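Local coordinates for protein 2,3-dihydroxy-2,3-dihydrophenylpropionate dehydrogenase (Pseudomonas sp. MC1, PDB 5XTF) that oxidises naphthalene cis-dihydrodiol to 1,2-dihydroxynaphthalene with NAD(+), as a tetrameric short-chain dehydrogenase/reductase of naphthalene breakdown, at residues Gln24-Thr29 against Cys100-Ala105; Asn151-Met156 against Leu252-Lys257. One frame throughout, in Å; residues are numbered along the deposited sequence.

Interaction 1 of 2, residues Gln24-Thr29 against Cys100-Ala105; sequences QVVSIT and CFIANA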
ATOM      1  N   GLN B  24     -25.033  24.285  -2.037  1.00 30.88           N
ATOM      2  CA  GLN B  24     -24.490  23.001  -2.468  1.00 34.33           C
ATOM      3  C   GLN B  24     -25.571  21.933  -2.441  1.00 31.08           C
ATOM      4  O   GLN B  24     -26.503  21.986  -1.634  1.00 29.91           O
ATOM      5  CB  GLN B  24     -23.315  22.545  -1.598  1.00 30.74           C
ATOM      6  CG  GLN B  24     -22.127  23.483  -1.617  1.00 35.79           C
ATOM      7  CD  GLN B  24     -21.524  23.617  -2.991  1.00 35.26           C
ATOM      8  OE1 GLN B  24     -20.821  22.722  -3.445  1.00 31.67           O
ATOM      9  NE2 GLN B  24     -21.794  24.739  -3.663  1.00 32.25           N
ATOM     10  N   VAL B  25     -25.417  20.950  -3.331  1.00 27.29           N
ATOM     11  CA  VAL B  25     -26.386  19.885  -3.556  1.00 27.39           C
ATOM     12  C   VAL B  25     -25.642  18.559  -3.624  1.00 26.96           C
ATOM     13  O   VAL B  25     -24.668  18.434  -4.377  1.00 26.46           O
ATOM     14  CB  VAL B  25     -27.171  20.114  -4.859  1.00 26.12           C
ATOM     15  CG1 VAL B  25     -27.995  18.897  -5.189  1.00 24.38           C
ATOM     16  CG2 VAL B  25     -28.030  21.371  -4.751  1.00 29.52           C
ATOM     17  N   VAL B  26     -26.106  17.568  -2.862  1.00 24.48           N
ATOM     18  CA  VAL B  26     -25.474  16.252  -2.815  1.00 23.47           C
ATOM     19  C   VAL B  26     -26.514  15.177  -3.098  1.00 24.79           C
ATOM     20  O   VAL B  26     -27.664  15.282  -2.660  1.00 22.15           O
ATOM     21  CB  VAL B  26     -24.787  15.986  -1.459  1.00 23.11           C
ATOM     22  CG1 VAL B  26     -25.795  16.022  -0.317  1.00 23.85           C
ATOM     23  CG2 VAL B  26     -24.046  14.647  -1.480  1.00 21.39           C
ATOM     24  N   SER B  27     -26.099  14.123  -3.797  1.00 21.12           N
ATOM     25  CA  SER B  27     -26.971  13.003  -4.101  1.00 24.12           C
ATOM     26  C   SER B  27     -26.350  11.704  -3.595  1.00 23.02           C
ATOM     27  O   SER B  27     -25.202  11.404  -3.920  1.00 21.36           O
ATOM     28  CB  SER B  27     -27.211  12.928  -5.599  1.00 20.94           C
ATOM     29  OG  SER B  27     -28.102  11.876  -5.855  1.00 24.49           O
ATOM     30  N   ILE B  28     -27.126  10.918  -2.848  1.00 24.27           N
ATOM     31  CA  ILE B  28     -26.630   9.806  -2.031  1.00 22.50           C
ATOM     32  C   ILE B  28     -27.382   8.525  -2.399  1.00 23.31           C
ATOM     33  O   ILE B  28     -28.601   8.468  -2.234  1.00 27.29           O
ATOM     34  CB  ILE B  28     -26.819  10.120  -0.533  1.00 20.06           C
ATOM     35  CG1 ILE B  28     -26.195  11.480  -0.194  1.00 21.66           C
ATOM     36  CG2 ILE B  28     -26.295   8.988   0.353  1.00 18.29           C
ATOM     37  CD1 ILE B  28     -26.572  12.042   1.172  1.00 20.08           C
ATOM     38  N   THR B  29     -26.670   7.494  -2.876  1.00 23.86           N
ATOM     39  CA  THR B  29     -27.271   6.159  -2.983  1.00 24.12           C
ATOM     40  C   THR B  29     -27.103   5.387  -1.665  1.00 27.46           C
ATOM     41  O   THR B  29     -26.340   5.777  -0.776  1.00 26.34           O
ATOM     42  CB  THR B  29     -26.670   5.325  -4.123  1.00 25.36           C
ATOM     43  OG1 THR B  29     -25.407   4.781  -3.705  1.00 27.18           O
ATOM     44  CG2 THR B  29     -26.494   6.134  -5.401  1.00 20.13           C
ATOM     45  N   CYS B 100     -22.097  17.099  -5.592  1.00 27.27           N
ATOM     46  CA  CYS B 100     -21.389  15.935  -5.086  1.00 25.69           C
ATOM     47  C   CYS B 100     -22.254  14.705  -5.289  1.00 22.51           C
ATOM     48  O   CYS B 100     -23.466  14.754  -5.073  1.00 26.67           O
ATOM     49  CB  CYS B 100     -21.041  16.095  -3.598  1.00 26.11           C
ATOM     50  SG  CYS B 100     -20.028  14.730  -2.901  1.00 31.30           S
ATOM     51  N   PHE B 101     -21.642  13.620  -5.738  1.00 22.40           N
ATOM     52  CA  PHE B 101     -22.313  12.331  -5.842  1.00 22.78           C
ATOM     53  C   PHE B 101     -21.616  11.348  -4.911  1.00 24.88           C
ATOM     54  O   PHE B 101     -20.395  11.157  -5.007  1.00 21.13           O
ATOM     55  CB  PHE B 101     -22.307  11.791  -7.275  1.00 20.61           C
ATOM     56  CG  PHE B 101     -22.926  10.419  -7.395  1.00 21.62           C
ATOM     57  CD1 PHE B 101     -24.297  10.257  -7.273  1.00 25.96           C
ATOM     58  CD2 PHE B 101     -22.149   9.297  -7.611  1.00 24.88           C
ATOM     59  CE1 PHE B 101     -24.884   9.008  -7.368  1.00 22.74           C
ATOM     60  CE2 PHE B 101     -22.739   8.039  -7.711  1.00 23.40           C
ATOM     61  CZ  PHE B 101     -24.104   7.904  -7.587  1.00 23.99           C
ATOM     62  N   ILE B 102     -22.388  10.734  -4.015  1.00 24.12           N
ATOM     63  CA  ILE B 102     -21.885   9.770  -3.047  1.00 19.37           C
ATOM     64  C   ILE B 102     -22.451   8.415  -3.427  1.00 24.59           C
ATOM     65  O   ILE B 102     -23.657   8.173  -3.281  1.00 23.02           O
ATOM     66  CB  ILE B 102     -22.267  10.127  -1.608  1.00 22.91           C
ATOM     67  CG1 ILE B 102     -21.717  11.502  -1.228  1.00 27.24           C
ATOM     68  CG2 ILE B 102     -21.780   9.051  -0.654  1.00 23.72           C
ATOM     69  CD1 ILE B 102     -21.967  11.867   0.216  1.00 26.94           C
ATOM     70  N   ALA B 103     -21.586   7.538  -3.925  1.00 22.20           N
ATOM     71  CA  ALA B 103     -21.970   6.181  -4.275  1.00 22.60           C
ATOM     72  C   ALA B 103     -21.679   5.316  -3.061  1.00 25.06           C
ATOM     73  O   ALA B 103     -20.514   5.133  -2.691  1.00 26.95           O
ATOM     74  CB  ALA B 103     -21.206   5.708  -5.505  1.00 20.85           C
ATOM     75  N   ASN B 104     -22.730   4.780  -2.445  1.00 23.12           N
ATOM     76  CA  ASN B 104     -22.605   4.158  -1.133  1.00 24.17           C
ATOM     77  C   ASN B 104     -23.386   2.867  -0.984  1.00 25.97           C
ATOM     78  O   ASN B 104     -23.081   2.094  -0.068  1.00 26.67           O
ATOM     79  CB  ASN B 104     -23.045   5.149  -0.037  1.00 25.89           C
ATOM     80  CG  ASN B 104     -23.286   4.489   1.305  1.00 28.37           C
ATOM     81  OD1 ASN B 104     -22.352   3.993   1.951  1.00 29.40           O
ATOM     82  ND2 ASN B 104     -24.542   4.475   1.738  1.00 23.92           N
ATOM     83  N   ALA B 105     -24.383   2.600  -1.818  1.00 27.52           N
ATOM     84  CA  ALA B 105     -25.158   1.378  -1.663  1.00 34.36           C
ATOM     85  C   ALA B 105     -24.227   0.170  -1.734  1.00 31.03           C
ATOM     86  O   ALA B 105     -23.362   0.085  -2.608  1.00 33.71           O
ATOM     87  CB  ALA B 105     -26.257   1.306  -2.732  1.00 25.77           C
TER
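Val26, Ser27 and Ile28 pair in parallel with Cys100, Phe101 and Ile102, the first and fourth strands of the Rossmann fold, at the middle of its sheet. The axes of 25-28 and 100-103 run nearly parallel and approach to 4.8 Å. Four backbone bonds alternate between the strands: Cys100 N to Val25 O, Ser27 N to Cys100 O, Ile102 N to Ser27 O and Thr29 N to Ile102 O. The first is the most bent, 139° at the hydrogen; the third, 2.9 Å from Ile102 N to Ser27 O, is nearly straight. On one face, Val26 CG2 lies 3.9 Å from Ile102 CD1 and 4.0 Å from Cys100 CB, and Leu39 and Phe43 of helix 34-46 cover Ile102. On the other, Ser27 OG bonds Ser51 OG of strand 49-54, and Phe101 CZ lies 3.7 Å from Thr29 CG2.

The sheet has the 3-2-1-4-5-6-7 order of short-chain dehydrogenases, the C-terminal ends of whose strands carry the NAD(+) site. Thr29 and Asn104 lie where these two strands end. Thr29 OG1, set between its own backbone N and carbonyl carbon (chi1 79°), accepts two amides, Asn104 N at 3.0 Å, almost straight at 177°, and Ala105 N at 3.1 Å, which would help to hold the chain where it leaves strand 100-103. Asn104, an NAD(+)-binding residue beside Ile35 of the same site, adds a weak bond from ND2 to Thr29 O, 3.4 Å long, while its OD1 is bonded to Thr157 OG1, so the amide has a partner at each end.

Interaction 2 of 2, residues Asn151-Met156 against Leu252-Lys257; sequences NGSVVM and LLASRK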
ATOM      1  N   ASN B 151     -17.897  21.425 -11.590  1.00 28.40           N
ATOM      2  CA  ASN B 151     -16.588  20.904 -11.216  1.00 25.29           C
ATOM      3  C   ASN B 151     -16.652  20.318  -9.809  1.00 24.61           C
ATOM      4  O   ASN B 151     -15.963  20.746  -8.876  1.00 23.06           O
ATOM      5  CB  ASN B 151     -15.511  21.982 -11.347  1.00 24.37           C
ATOM      6  CG  ASN B 151     -15.262  22.386 -12.795  1.00 28.39           C
ATOM      7  OD1 ASN B 151     -15.951  21.939 -13.738  1.00 27.13           O
ATOM      8  ND2 ASN B 151     -14.279  23.254 -12.980  1.00 31.49           N
ATOM      9  N   GLY B 152     -17.523  19.333  -9.670  1.00 22.25           N
ATOM     10  CA  GLY B 152     -17.882  18.804  -8.377  1.00 23.28           C
ATOM     11  C   GLY B 152     -17.014  17.645  -7.971  1.00 24.56           C
ATOM     12  O   GLY B 152     -15.905  17.460  -8.478  1.00 27.53           O
ATOM     13  N   SER B 153     -17.524  16.842  -7.039  1.00 21.90           N
ATOM     14  CA  SER B 153     -16.739  15.701  -6.591  1.00 27.59           C
ATOM     15  C   SER B 153     -17.582  14.430  -6.531  1.00 25.13           C
ATOM     16  O   SER B 153     -18.811  14.448  -6.646  1.00 22.26           O
ATOM     17  CB  SER B 153     -16.082  15.983  -5.227  1.00 24.29           C
ATOM     18  OG  SER B 153     -17.034  16.045  -4.189  1.00 26.24           O
ATOM     19  N   VAL B 154     -16.873  13.309  -6.367  1.00 23.66           N
ATOM     20  CA  VAL B 154     -17.451  11.999  -6.106  1.00 19.08           C
ATOM     21  C   VAL B 154     -16.857  11.466  -4.812  1.00 22.92           C
ATOM     22  O   VAL B 154     -15.658  11.631  -4.561  1.00 22.19           O
ATOM     23  CB  VAL B 154     -17.176  11.022  -7.265  1.00 19.53           C
ATOM     24  CG1 VAL B 154     -17.741   9.666  -6.949  1.00 21.24           C
ATOM     25  CG2 VAL B 154     -17.767  11.557  -8.529  1.00 20.93           C
ATOM     26  N   VAL B 155     -17.686  10.830  -3.989  1.00 19.43           N
ATOM     27  CA  VAL B 155     -17.212  10.066  -2.840  1.00 19.71           C
ATOM     28  C   VAL B 155     -17.823   8.688  -2.936  1.00 21.31           C
ATOM     29  O   VAL B 155     -19.047   8.562  -3.056  1.00 20.33           O
ATOM     30  CB  VAL B 155     -17.573  10.702  -1.490  1.00 21.84           C
ATOM     31  CG1 VAL B 155     -16.836   9.974  -0.370  1.00 21.59           C
ATOM     32  CG2 VAL B 155     -17.247  12.183  -1.487  1.00 23.84           C
ATOM     33  N   MET B 156     -16.980   7.659  -2.905  1.00 19.34           N
ATOM     34  CA  MET B 156     -17.425   6.282  -2.874  1.00 18.46           C
ATOM     35  C   MET B 156     -17.216   5.703  -1.485  1.00 18.97           C
ATOM     36  O   MET B 156     -16.266   6.052  -0.777  1.00 18.81           O
ATOM     37  CB  MET B 156     -16.673   5.428  -3.896  1.00 20.50           C
ATOM     38  CG  MET B 156     -17.037   5.717  -5.345  1.00 21.26           C
ATOM     39  SD  MET B 156     -15.913   4.911  -6.508  1.00 28.47           S
ATOM     40  CE  MET B 156     -14.705   6.190  -6.804  1.00 26.75           C
ATOM     41  N   LEU B 252     -15.907  16.174   4.890  1.00 22.41           N
ATOM     42  CA  LEU B 252     -14.630  16.746   4.476  1.00 25.83           C
ATOM     43  C   LEU B 252     -14.395  16.550   2.980  1.00 25.22           C
ATOM     44  O   LEU B 252     -14.019  17.492   2.269  1.00 28.08           O
ATOM     45  CB  LEU B 252     -13.495  16.099   5.278  1.00 27.77           C
ATOM     46  CG  LEU B 252     -12.050  16.618   5.373  1.00 29.22           C
ATOM     47  CD1 LEU B 252     -11.176  15.484   5.893  1.00 28.07           C
ATOM     48  CD2 LEU B 252     -11.463  17.149   4.081  1.00 31.54           C
ATOM     49  N   LEU B 253     -14.585  15.320   2.489  1.00 23.21           N
ATOM     50  CA  LEU B 253     -14.266  15.011   1.092  1.00 26.99           C
ATOM     51  C   LEU B 253     -15.210  15.696   0.103  1.00 22.02           C
ATOM     52  O   LEU B 253     -14.820  15.952  -1.043  1.00 27.25           O
ATOM     53  CB  LEU B 253     -14.279  13.496   0.863  1.00 21.47           C
ATOM     54  CG  LEU B 253     -13.202  12.642   1.544  1.00 23.92           C
ATOM     55  CD1 LEU B 253     -13.480  11.146   1.313  1.00 21.37           C
ATOM     56  CD2 LEU B 253     -11.809  13.000   1.063  1.00 22.50           C
ATOM     57  N   ALA B 254     -16.444  15.986   0.501  1.00 23.38           N
ATOM     58  CA  ALA B 254     -17.370  16.695  -0.384  1.00 25.10           C
ATOM     59  C   ALA B 254     -17.243  18.214  -0.305  1.00 25.90           C
ATOM     60  O   ALA B 254     -17.617  18.904  -1.259  1.00 30.48           O
ATOM     61  CB  ALA B 254     -18.814  16.293  -0.074  1.00 23.58           C
ATOM     62  N   SER B 255     -16.741  18.751   0.798  1.00 25.17           N
ATOM     63  CA  SER B 255     -16.682  20.194   0.967  1.00 28.64           C
ATOM     64  C   SER B 255     -15.757  20.831  -0.066  1.00 32.70           C
ATOM     65  O   SER B 255     -14.592  20.438  -0.209  1.00 28.99           O
ATOM     66  CB  SER B 255     -16.213  20.518   2.381  1.00 26.53           C
ATOM     67  OG  SER B 255     -15.466  21.715   2.394  1.00 27.92           O
ATOM     68  N   ARG B 256     -16.282  21.808  -0.809  1.00 30.17           N
ATOM     69  CA  ARG B 256     -15.435  22.518  -1.757  1.00 29.01           C
ATOM     70  C   ARG B 256     -14.414  23.382  -1.057  1.00 30.29           C
ATOM     71  O   ARG B 256     -13.413  23.751  -1.668  1.00 31.73           O
ATOM     72  CB  ARG B 256     -16.261  23.406  -2.667  1.00 34.29           C
ATOM     73  CG  ARG B 256     -17.100  22.677  -3.654  1.00 34.33           C
ATOM     74  CD  ARG B 256     -18.013  23.683  -4.329  1.00 31.32           C
ATOM     75  NE  ARG B 256     -18.906  23.021  -5.267  1.00 31.73           N
ATOM     76  CZ  ARG B 256     -18.559  22.717  -6.506  1.00 31.75           C
ATOM     77  NH1 ARG B 256     -17.343  23.024  -6.927  1.00 31.29           N
ATOM     78  NH2 ARG B 256     -19.410  22.106  -7.316  1.00 29.32           N
ATOM     79  N   LYS B 257     -14.656  23.739   0.199  1.00 30.94           N
ATOM     80  CA  LYS B 257     -13.677  24.519   0.942  1.00 37.42           C
ATOM     81  C   LYS B 257     -12.598  23.610   1.517  1.00 31.96           C
ATOM     82  O   LYS B 257     -11.422  23.710   1.157  1.00 31.88           O
ATOM     83  CB  LYS B 257     -14.372  25.316   2.060  1.00 36.44           C
ATOM     84  CG  LYS B 257     -15.844  25.634   1.766  1.00 42.95           C
ATOM     85  CD  LYS B 257     -16.409  26.738   2.669  1.00 51.57           C
ATOM     86  CE  LYS B 257     -16.483  26.301   4.134  1.00 56.79           C
ATOM     87  NZ  LYS B 257     -17.187  24.992   4.304  1.00 51.09           N
TER
HETATM   88  O   HOH W   1     -14.601  13.521  -3.157  1.00 21.20           O
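The guanidinium of Arg256 meets the backbone of Asn151 and Gly152 obliquely. NH1 gives Asn151 O a weak bond of 3.3 Å, bent to 132° at the hydrogen, and NH2 lies 3.8 Å from Gly152 CA. The chain runs extended from CG to NE (chi3 -177°), carrying NE away from the end of helix 248-254 toward the entry of strand 153-157. Its stronger partners lie beyond the two segments: Gln24 OE1 receives NE, while NH2 forms a salt bridge with Asp99 OD1 and bonds Thr150 O.

Farther along, helix 248-254 packs on the sheet. Val155 and Leu253 cross at about a right angle, CG1 to CD1 at 3.9 Å, with Val155 CG2 4.0 Å from Leu253 CB. Between strand and helix end, one water donates to Val154 O at 2.6 Å and to Leu253 O at 3.2 Å; the latter oxygen also accepts from Arg195 NH1. Ser153 OG comes to 3.9 Å from Ala254 CA. An alanine in place of Arg256 would probably leave Gln24 OE1 without its NE donor, Asp99 without this charged mate and Asn151 O without its weak donor. The chemistry thus divides: apolar packing and a shared water join helix to strand, whereas one cationic group, probably stabilised by Asp99, links the loop after the helix to the strand's entry.

Overall arrangement
From the N terminus, strand 25-28 enters the sheet first, and interaction 1 closes on it when the chain returns as strand 100-103, after two further strands and three helices. Interaction 2 opens later, at strand 153-157, and closes at the end of helix 248-254, so the two loops follow in series, neither nesting nor crossing. The centres of the two contacts lie about 10 Å apart. Strands 100-103 and 153-157 are sheet neighbours, with Ala103 N 2.9 Å from Val155 O, a probable hydrogen bond. Cys100 SG packs 3.5 Å from Ala254 CB. Together the contacts join the central strands 25-28, 100-103 and 153-157 to a helix from the C-terminal part of the chain.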